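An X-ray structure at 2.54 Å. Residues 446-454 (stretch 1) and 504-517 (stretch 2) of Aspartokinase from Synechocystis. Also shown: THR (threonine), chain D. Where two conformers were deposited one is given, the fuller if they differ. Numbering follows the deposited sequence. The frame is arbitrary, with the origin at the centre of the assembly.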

# COMPACT_ATOMS: atom_id res chain seq x y z
N GLN A 446 -9.16 -14.56 -40.41
CA GLN A 446 -9.09 -13.65 -41.54
C GLN A 446 -10.47 -13.11 -41.87
O GLN A 446 -11.44 -13.86 -41.91
CB GLN A 446 -8.50 -14.36 -42.75
CG GLN A 446 -8.52 -13.54 -44.02
CD GLN A 446 -8.25 -14.40 -45.24
OE1 GLN A 446 -7.21 -14.28 -45.88
NE2 GLN A 446 -9.18 -15.28 -45.56
N ILE A 447 -10.56 -11.82 -42.09
CA ILE A 447 -11.80 -11.22 -42.53
C ILE A 447 -11.50 -10.28 -43.69
O ILE A 447 -10.70 -9.36 -43.56
CB ILE A 447 -12.51 -10.43 -41.42
CG1 ILE A 447 -12.74 -11.32 -40.20
CG2 ILE A 447 -13.84 -9.87 -41.93
CD1 ILE A 447 -13.48 -10.62 -39.09
N ALA A 448 -12.15 -10.51 -44.82
CA ALA A 448 -11.94 -9.67 -45.97
C ALA A 448 -13.20 -8.95 -46.33
O ALA A 448 -14.30 -9.50 -46.28
CB ALA A 448 -11.44 -10.48 -47.15
N ILE A 449 -13.04 -7.69 -46.70
CA ILE A 449 -14.15 -6.96 -47.21
C ILE A 449 -13.94 -6.66 -48.70
O ILE A 449 -13.09 -5.87 -49.10
CB ILE A 449 -14.53 -5.77 -46.27
CG1 ILE A 449 -14.86 -4.52 -47.04
CG2 ILE A 449 -13.46 -5.54 -45.18
CD1 ILE A 449 -16.22 -4.60 -47.70
N ARG A 450 -14.69 -7.38 -49.53
CA ARG A 450 -14.58 -7.29 -50.99
C ARG A 450 -15.12 -5.96 -51.52
O ARG A 450 -16.18 -5.50 -51.10
CB ARG A 450 -15.35 -8.43 -51.67
CG ARG A 450 -14.92 -9.86 -51.35
CD ARG A 450 -13.73 -10.29 -52.15
NE ARG A 450 -13.44 -11.71 -51.98
CZ ARG A 450 -12.35 -12.30 -52.45
NH1 ARG A 450 -11.45 -11.59 -53.11
NH2 ARG A 450 -12.14 -13.60 -52.26
N HIS A 451 -14.39 -5.35 -52.45
CA HIS A 451 -14.90 -4.22 -53.22
C HIS A 451 -15.12 -2.92 -52.45
O HIS A 451 -16.18 -2.31 -52.56
CB HIS A 451 -16.18 -4.60 -53.96
CG HIS A 451 -15.95 -5.56 -55.08
ND1 HIS A 451 -14.76 -5.61 -55.78
CD2 HIS A 451 -16.74 -6.50 -55.64
CE1 HIS A 451 -14.83 -6.55 -56.71
NE2 HIS A 451 -16.03 -7.10 -56.64
N VAL A 452 -14.11 -2.48 -51.72
CA VAL A 452 -14.19 -1.19 -51.05
C VAL A 452 -13.91 -0.13 -52.09
O VAL A 452 -12.91 -0.21 -52.81
CB VAL A 452 -13.16 -1.09 -49.88
CG1 VAL A 452 -13.18 0.29 -49.24
CG2 VAL A 452 -13.42 -2.15 -48.82
N PRO A 453 -14.81 0.85 -52.20
CA PRO A 453 -14.60 1.98 -53.12
C PRO A 453 -13.23 2.60 -52.91
O PRO A 453 -12.88 2.97 -51.78
CB PRO A 453 -15.70 2.97 -52.72
CG PRO A 453 -16.78 2.13 -52.13
CD PRO A 453 -16.05 1.00 -51.42
N ASP A 454 -12.44 2.69 -53.97
CA ASP A 454 -11.09 3.20 -53.87
C ASP A 454 -11.06 4.75 -53.82
O ASP A 454 -10.61 5.41 -54.75
CB ASP A 454 -10.20 2.64 -54.99
CG ASP A 454 -8.73 2.99 -54.80
OD1 ASP A 454 -8.33 3.16 -53.65
OD2 ASP A 454 -7.96 3.09 -55.79
N GLN A 504 -18.43 -10.40 -33.95
CA GLN A 504 -18.77 -9.01 -33.72
C GLN A 504 -18.21 -8.11 -34.82
O GLN A 504 -18.88 -7.18 -35.27
CB GLN A 504 -18.29 -8.55 -32.35
CG GLN A 504 -18.89 -7.21 -31.92
CD GLN A 504 -18.18 -6.60 -30.72
OE1 GLN A 504 -17.25 -7.19 -30.15
NE2 GLN A 504 -18.60 -5.41 -30.33
N ALA A 505 -17.00 -8.40 -35.27
CA ALA A 505 -16.41 -7.65 -36.37
C ALA A 505 -17.27 -7.71 -37.63
O ALA A 505 -17.61 -6.68 -38.21
CB ALA A 505 -15.01 -8.14 -36.65
N GLU A 506 -17.62 -8.92 -38.04
CA GLU A 506 -18.48 -9.10 -39.21
C GLU A 506 -19.79 -8.34 -39.03
O GLU A 506 -20.26 -7.63 -39.92
CB GLU A 506 -18.75 -10.59 -39.42
CG GLU A 506 -19.72 -10.89 -40.53
CD GLU A 506 -19.93 -12.38 -40.73
OE1 GLU A 506 -20.07 -12.81 -41.90
OE2 GLU A 506 -19.95 -13.13 -39.73
N ALA A 507 -20.36 -8.48 -37.85
CA ALA A 507 -21.62 -7.84 -37.50
C ALA A 507 -21.55 -6.32 -37.56
O ALA A 507 -22.55 -5.67 -37.87
CB ALA A 507 -22.07 -8.30 -36.13
N ILE A 508 -20.40 -5.76 -37.22
CA ILE A 508 -20.21 -4.31 -37.25
C ILE A 508 -20.11 -3.80 -38.70
O ILE A 508 -20.68 -2.77 -39.06
CB ILE A 508 -18.96 -3.90 -36.47
CG1 ILE A 508 -19.11 -4.30 -35.00
CG2 ILE A 508 -18.69 -2.39 -36.61
CD1 ILE A 508 -17.81 -4.31 -34.23
N LEU A 509 -19.40 -4.53 -39.54
CA LEU A 509 -19.13 -4.07 -40.90
C LEU A 509 -20.27 -4.27 -41.90
O LEU A 509 -20.39 -3.51 -42.86
CB LEU A 509 -17.83 -4.70 -41.43
CG LEU A 509 -16.53 -4.46 -40.67
CD1 LEU A 509 -15.42 -5.32 -41.23
CD2 LEU A 509 -16.15 -2.99 -40.68
N GLN A 510 -21.11 -5.29 -41.69
CA GLN A 510 -22.16 -5.61 -42.66
C GLN A 510 -23.04 -4.42 -43.03
O GLN A 510 -23.28 -4.15 -44.20
CB GLN A 510 -23.02 -6.79 -42.18
CG GLN A 510 -23.88 -7.37 -43.27
CD GLN A 510 -23.07 -8.07 -44.35
OE1 GLN A 510 -22.27 -8.96 -44.05
NE2 GLN A 510 -23.28 -7.70 -45.61
N PRO A 511 -23.54 -3.70 -42.02
CA PRO A 511 -24.31 -2.47 -42.24
C PRO A 511 -23.58 -1.45 -43.13
O PRO A 511 -24.22 -0.80 -43.97
CB PRO A 511 -24.43 -1.88 -40.84
CG PRO A 511 -24.32 -3.03 -39.94
CD PRO A 511 -23.45 -4.04 -40.59
N LEU A 512 -22.27 -1.30 -42.94
CA LEU A 512 -21.52 -0.22 -43.57
C LEU A 512 -21.31 -0.40 -45.07
O LEU A 512 -21.03 0.56 -45.77
CB LEU A 512 -20.17 0.01 -42.87
CG LEU A 512 -20.22 0.72 -41.52
CD1 LEU A 512 -20.90 -0.16 -40.49
CD2 LEU A 512 -18.82 1.08 -41.06
N ILE A 513 -21.44 -1.63 -45.55
CA ILE A 513 -21.24 -1.90 -46.97
C ILE A 513 -22.55 -2.08 -47.73
O ILE A 513 -22.54 -2.31 -48.93
CB ILE A 513 -20.37 -3.16 -47.18
CG1 ILE A 513 -21.12 -4.40 -46.73
CG2 ILE A 513 -19.06 -3.04 -46.43
CD1 ILE A 513 -20.36 -5.67 -46.94
N LYS A 514 -23.68 -1.94 -47.03
CA LYS A 514 -24.99 -2.33 -47.58
C LYS A 514 -25.36 -1.65 -48.91
O LYS A 514 -26.19 -2.17 -49.66
CB LYS A 514 -26.10 -2.15 -46.54
N ASP A 515 -24.74 -0.50 -49.19
CA ASP A 515 -24.89 0.13 -50.50
C ASP A 515 -23.56 0.42 -51.19
O ASP A 515 -23.39 1.48 -51.80
CB ASP A 515 -25.74 1.40 -50.43
CG ASP A 515 -26.11 1.79 -49.02
OD1 ASP A 515 -25.26 2.38 -48.32
OD2 ASP A 515 -27.25 1.50 -48.61
N TRP A 516 -22.62 -0.51 -51.08
CA TRP A 516 -21.45 -0.52 -51.94
C TRP A 516 -21.68 -1.60 -52.99
O TRP A 516 -21.89 -2.75 -52.65
CB TRP A 516 -20.18 -0.83 -51.15
CG TRP A 516 -19.74 0.25 -50.22
CD1 TRP A 516 -20.26 1.50 -50.11
CD2 TRP A 516 -18.67 0.18 -49.28
NE1 TRP A 516 -19.59 2.22 -49.15
CE2 TRP A 516 -18.60 1.43 -48.62
CE3 TRP A 516 -17.76 -0.82 -48.92
CZ2 TRP A 516 -17.66 1.71 -47.63
CZ3 TRP A 516 -16.83 -0.54 -47.92
CH2 TRP A 516 -16.79 0.71 -47.29
N LEU A 517 -21.67 -1.23 -54.27
CA LEU A 517 -21.87 -2.20 -55.34
C LEU A 517 -20.97 -3.43 -55.17
O LEU A 517 -19.75 -3.31 -55.14
CB LEU A 517 -21.59 -1.56 -56.70
CG LEU A 517 -22.12 -2.19 -58.00
CD1 LEU A 517 -21.20 -1.98 -59.22
CD2 LEU A 517 -22.71 -3.62 -57.93
N THR D . -8.57 3.91 -51.09
CA THR D . -9.40 3.70 -49.91
C THR D . -9.06 4.74 -48.85
O THR D . -8.08 5.49 -49.00
CB THR D . -9.20 2.30 -49.30
OG1 THR D . -7.83 2.15 -48.90
CG2 THR D . -9.60 1.21 -50.30
OXT THR D . -9.78 4.83 -47.85

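No hydrogen bond joins this strand to the helix and the loop that follows it; the contact is apolar packing, burying 406 Å² over both sides. The strand sets the rule through alternation: Ile447, Ile449 and His451 send their CA-to-CB bonds toward the other stretch, while Ala448 points away.

Ile447 comes first. With chi1 m and chi2 t its side chain is extended, and CD1 lies 3.8 Å from CB of Ala505. The single methyl of alanine lets the helix present a low surface to a long branched chain, the helix backbone remaining 7.8 Å away between the CA atoms of Ile447 and Glu506.

Two residues on, buried Ile449 serves several partners. Its CG2 is 4.4 Å from CD1 of Leu509, one helical turn beyond Ala505, whereas its CD1 reaches 3.5 Å from CG2 of Ile513 and 4.1 Å from CZ3 of Trp516, at the edge of the indole. A beta-branched residue suits this position because its two arms fan out over different neighbours. Its chi1 of 139° falls between the wells.

At His451, CB sits 4.0 Å from O of Leu517, and phi is positive, at 69°. Val452 points sideways and packs against the indole, its CG2 3.9 Å and its CG1 4.0 Å from CZ3 of Trp516; CG1 also lies 3.8 Å from CG2 of the bound threonine.

Pro453 finishes the strand's part with a CH-pi contact. Its CD stands 3.6 Å from the centroid of the six-membered ring of Trp516, 18° off the normal, so this corner of the pyrrolidine sits over one face of the six-membered ring. Trp516 gives up 83 Å², the largest share of any residue here, its broad ring spanning Ile449 to Pro453. Asp454 then leaves the interface, its OD1 accepting a 2.7 Å hydrogen bond from N of the threonine.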